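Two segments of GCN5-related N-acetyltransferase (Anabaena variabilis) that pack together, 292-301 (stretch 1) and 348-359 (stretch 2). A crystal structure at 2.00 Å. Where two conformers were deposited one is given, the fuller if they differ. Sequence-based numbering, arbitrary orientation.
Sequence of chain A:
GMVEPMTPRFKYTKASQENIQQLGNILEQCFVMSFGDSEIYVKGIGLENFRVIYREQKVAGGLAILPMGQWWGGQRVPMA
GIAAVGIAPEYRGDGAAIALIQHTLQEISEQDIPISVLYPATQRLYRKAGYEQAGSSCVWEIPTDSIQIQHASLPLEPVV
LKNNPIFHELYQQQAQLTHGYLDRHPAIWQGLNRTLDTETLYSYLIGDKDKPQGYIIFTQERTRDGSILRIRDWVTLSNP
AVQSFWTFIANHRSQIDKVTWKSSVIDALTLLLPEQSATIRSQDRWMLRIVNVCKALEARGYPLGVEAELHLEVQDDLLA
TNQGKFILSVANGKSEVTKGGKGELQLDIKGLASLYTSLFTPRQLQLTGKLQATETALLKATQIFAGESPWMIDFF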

# COMPACT_ATOMS: atom_id res chain seq x y z
N ASN A 292 -44.10 -17.92 -6.23
CA ASN A 292 -45.31 -18.71 -5.91
C ASN A 292 -45.07 -19.59 -4.67
O ASN A 292 -44.28 -20.54 -4.71
CB ASN A 292 -45.73 -19.54 -7.10
CG ASN A 292 -47.08 -20.16 -6.88
OD1 ASN A 292 -47.28 -20.99 -5.99
ND2 ASN A 292 -48.03 -19.72 -7.67
N VAL A 293 -45.70 -19.24 -3.56
CA VAL A 293 -45.44 -19.97 -2.32
C VAL A 293 -45.72 -21.45 -2.43
O VAL A 293 -44.89 -22.26 -2.02
CB VAL A 293 -46.27 -19.36 -1.11
CG1 VAL A 293 -46.28 -20.27 0.12
CG2 VAL A 293 -45.72 -18.02 -0.73
N CYS A 294 -46.88 -21.82 -2.98
CA CYS A 294 -47.26 -23.23 -3.10
C CYS A 294 -46.33 -23.99 -4.00
O CYS A 294 -45.80 -25.03 -3.62
CB CYS A 294 -48.69 -23.38 -3.64
SG CYS A 294 -49.93 -22.63 -2.60
N LYS A 295 -46.14 -23.49 -5.21
CA LYS A 295 -45.31 -24.20 -6.15
C LYS A 295 -43.83 -24.27 -5.70
O LYS A 295 -43.18 -25.28 -5.88
CB LYS A 295 -45.43 -23.59 -7.53
CG LYS A 295 -46.84 -23.60 -8.13
CD LYS A 295 -47.36 -25.00 -8.44
N ALA A 296 -43.32 -23.21 -5.10
CA ALA A 296 -41.92 -23.21 -4.63
C ALA A 296 -41.72 -24.30 -3.56
O ALA A 296 -40.78 -25.09 -3.65
CB ALA A 296 -41.53 -21.87 -4.08
N LEU A 297 -42.63 -24.36 -2.60
CA LEU A 297 -42.56 -25.34 -1.52
C LEU A 297 -42.77 -26.78 -2.02
O LEU A 297 -42.08 -27.69 -1.53
CB LEU A 297 -43.56 -25.01 -0.43
CG LEU A 297 -43.18 -23.77 0.37
CD1 LEU A 297 -44.35 -23.28 1.24
CD2 LEU A 297 -41.91 -24.02 1.19
N GLU A 298 -43.67 -26.98 -2.99
CA GLU A 298 -43.91 -28.31 -3.53
C GLU A 298 -42.81 -28.79 -4.45
O GLU A 298 -42.61 -29.99 -4.61
CB GLU A 298 -45.28 -28.38 -4.24
CG GLU A 298 -46.44 -28.19 -3.27
CD GLU A 298 -47.78 -28.41 -3.89
OE1 GLU A 298 -47.85 -28.24 -5.13
OE2 GLU A 298 -48.73 -28.75 -3.12
N ALA A 299 -42.04 -27.88 -5.03
CA ALA A 299 -40.97 -28.29 -5.93
C ALA A 299 -39.67 -28.66 -5.25
O ALA A 299 -38.87 -29.40 -5.81
CB ALA A 299 -40.73 -27.20 -6.95
N ARG A 300 -39.48 -28.18 -4.02
CA ARG A 300 -38.25 -28.38 -3.25
C ARG A 300 -38.16 -29.77 -2.68
O ARG A 300 -39.19 -30.39 -2.44
CB ARG A 300 -38.32 -27.42 -2.05
CG ARG A 300 -37.06 -27.18 -1.28
CD ARG A 300 -37.41 -26.47 -0.04
NE ARG A 300 -36.28 -26.02 0.78
CZ ARG A 300 -35.62 -26.77 1.64
NH1 ARG A 300 -35.88 -28.06 1.75
NH2 ARG A 300 -34.67 -26.24 2.37
N GLY A 301 -36.94 -30.29 -2.49
CA GLY A 301 -36.73 -31.52 -1.74
C GLY A 301 -36.68 -31.23 -0.25
O GLY A 301 -36.28 -30.13 0.16
N ASP A 348 -43.12 -12.41 6.31
CA ASP A 348 -43.25 -11.76 5.05
C ASP A 348 -42.63 -12.68 4.03
O ASP A 348 -41.79 -13.51 4.37
CB ASP A 348 -42.44 -10.45 5.11
CG ASP A 348 -42.56 -9.65 3.84
OD1 ASP A 348 -43.68 -9.16 3.60
OD2 ASP A 348 -41.54 -9.54 3.09
N ILE A 349 -42.98 -12.49 2.77
CA ILE A 349 -42.42 -13.26 1.68
C ILE A 349 -40.86 -13.23 1.70
O ILE A 349 -40.20 -14.18 1.27
CB ILE A 349 -43.05 -12.79 0.33
CG1 ILE A 349 -42.85 -13.83 -0.75
CG2 ILE A 349 -42.51 -11.41 -0.13
CD1 ILE A 349 -43.70 -15.09 -0.50
N LYS A 350 -40.26 -12.15 2.26
CA LYS A 350 -38.81 -12.05 2.39
C LYS A 350 -38.25 -13.00 3.40
O LYS A 350 -37.19 -13.60 3.14
CB LYS A 350 -38.32 -10.66 2.72
CG LYS A 350 -38.67 -9.65 1.64
CD LYS A 350 -38.03 -8.30 1.81
CE LYS A 350 -38.33 -7.55 3.12
NZ LYS A 350 -39.74 -7.29 3.37
N GLY A 351 -38.94 -13.14 4.55
CA GLY A 351 -38.52 -14.07 5.57
C GLY A 351 -38.55 -15.49 5.02
O GLY A 351 -37.69 -16.30 5.33
N LEU A 352 -39.55 -15.77 4.18
CA LEU A 352 -39.74 -17.10 3.62
C LEU A 352 -38.64 -17.48 2.68
O LEU A 352 -38.29 -18.65 2.59
CB LEU A 352 -41.09 -17.17 2.89
CG LEU A 352 -41.46 -18.56 2.30
CD1 LEU A 352 -41.45 -19.60 3.39
CD2 LEU A 352 -42.78 -18.53 1.63
N ALA A 353 -38.10 -16.50 1.94
CA ALA A 353 -36.96 -16.77 1.08
C ALA A 353 -35.74 -17.32 1.84
O ALA A 353 -35.12 -18.28 1.41
CB ALA A 353 -36.55 -15.50 0.37
N SER A 354 -35.42 -16.67 2.97
CA SER A 354 -34.23 -17.03 3.74
C SER A 354 -34.48 -18.35 4.43
O SER A 354 -33.58 -19.14 4.55
CB SER A 354 -33.86 -15.98 4.74
OG SER A 354 -33.72 -14.69 4.18
N LEU A 355 -35.73 -18.57 4.86
CA LEU A 355 -36.12 -19.82 5.50
C LEU A 355 -36.00 -20.98 4.52
O LEU A 355 -35.42 -22.03 4.82
CB LEU A 355 -37.57 -19.73 5.97
CG LEU A 355 -38.15 -20.99 6.66
CD1 LEU A 355 -37.44 -21.26 7.95
CD2 LEU A 355 -39.64 -20.89 6.88
N TYR A 356 -36.56 -20.76 3.32
CA TYR A 356 -36.59 -21.76 2.24
C TYR A 356 -35.25 -22.30 1.83
O TYR A 356 -35.06 -23.49 1.62
CB TYR A 356 -37.24 -21.13 1.01
CG TYR A 356 -37.45 -22.01 -0.24
CD1 TYR A 356 -36.48 -22.16 -1.18
CD2 TYR A 356 -38.66 -22.59 -0.48
CE1 TYR A 356 -36.72 -22.91 -2.36
CE2 TYR A 356 -38.88 -23.37 -1.63
CZ TYR A 356 -37.91 -23.51 -2.56
OH TYR A 356 -38.16 -24.28 -3.70
N THR A 357 -34.28 -21.41 1.71
CA THR A 357 -32.92 -21.80 1.27
C THR A 357 -31.98 -22.35 2.33
O THR A 357 -30.89 -22.83 1.99
CB THR A 357 -32.20 -20.56 0.68
OG1 THR A 357 -32.03 -19.59 1.71
CG2 THR A 357 -33.00 -20.02 -0.45
N SER A 358 -32.39 -22.30 3.59
CA SER A 358 -31.56 -22.72 4.71
C SER A 358 -30.36 -21.83 4.94
O SER A 358 -29.41 -22.25 5.57
CB SER A 358 -31.04 -24.18 4.56
OG SER A 358 -32.04 -24.94 4.00
N LEU A 359 -30.39 -20.59 4.47
CA LEU A 359 -29.28 -19.69 4.77
C LEU A 359 -29.22 -19.45 6.28
O LEU A 359 -28.13 -19.44 6.89
CB LEU A 359 -29.48 -18.34 4.04
CG LEU A 359 -28.36 -17.33 4.27
CD1 LEU A 359 -27.01 -17.87 3.84
CD2 LEU A 359 -28.66 -16.01 3.58

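Two short helices, 293-299 and 349-357, lie side by side and run the same way, their axes only 8° from parallel. At their closest the axes are 11.8 Å apart, a wide spacing for packed helices, and the space between them is filled by side chains, some of which reach the other stretch's backbone carbonyls. The closest CA pairs are V293 CA and I349 CA at 8.4 Å, and L297 CA and Y356 CA at 7.9 Å.

At the N-terminal end the contact is purely apolar. V293 CG2 is the bump; it sits against I349 CD1 at 3.6 Å and L352 CD2 at 3.8 Å, one methyl meeting the tips of two side chains. I349 starts out sideways but its end comes nearer, whereas L352 points toward the partner helix from its CA. No polar atom takes part here, and the fit rests on close methyl packing.

Farther along, Y356 fills the space between the helices and has the largest area covered by the other stretch, 119 Å². Its CA-to-CB bond points sideways, but with chi1 at -177° (t) the ring swings across. The small side chain of A296 leaves room for it: A296 CB touches Y356 CE2 at 3.9 Å, while L297 CD2 abuts Y356 CD2 at 3.9 Å, near the ring plane. The phenol tip reaches the backbone, where Y356 OH donates a hydrogen bond to A296 O at 2.7 Å. A296 O, near the end of its helix, otherwise receives only weak bonds within its own stretch, at 3.4 Å from A299 N and from R300 N, so the hydroxyl supplies its shortest contact.

R300, the first residue to leave helical geometry, closes the C-terminal end. Its side chain is extended (chi1 to chi3 all t) and lies over one face of the Y356 ring, with R300 CD 4.0 Å from the ring centroid in a CH-pi contact. R300 CZ is 5.5 Å from the centroid of the Y356 ring, at most a weak cation-pi attraction. The guanidinium then grips the backbone of the same tyrosine: R300 NE and R300 NH2 each donate to Y356 O, both at 2.9 Å. One carbonyl thus receives two N-H groups, at its position near the guanidinium plane. The exchange is reciprocal, since Y356 bonds to the backbone of stretch 1 and R300 to that of stretch 2.

Each helix also has its own N-cap: N292 OD1 accepts from K295 N at 2.9 Å, and D348 OD2 from K350 N at 3.0 Å.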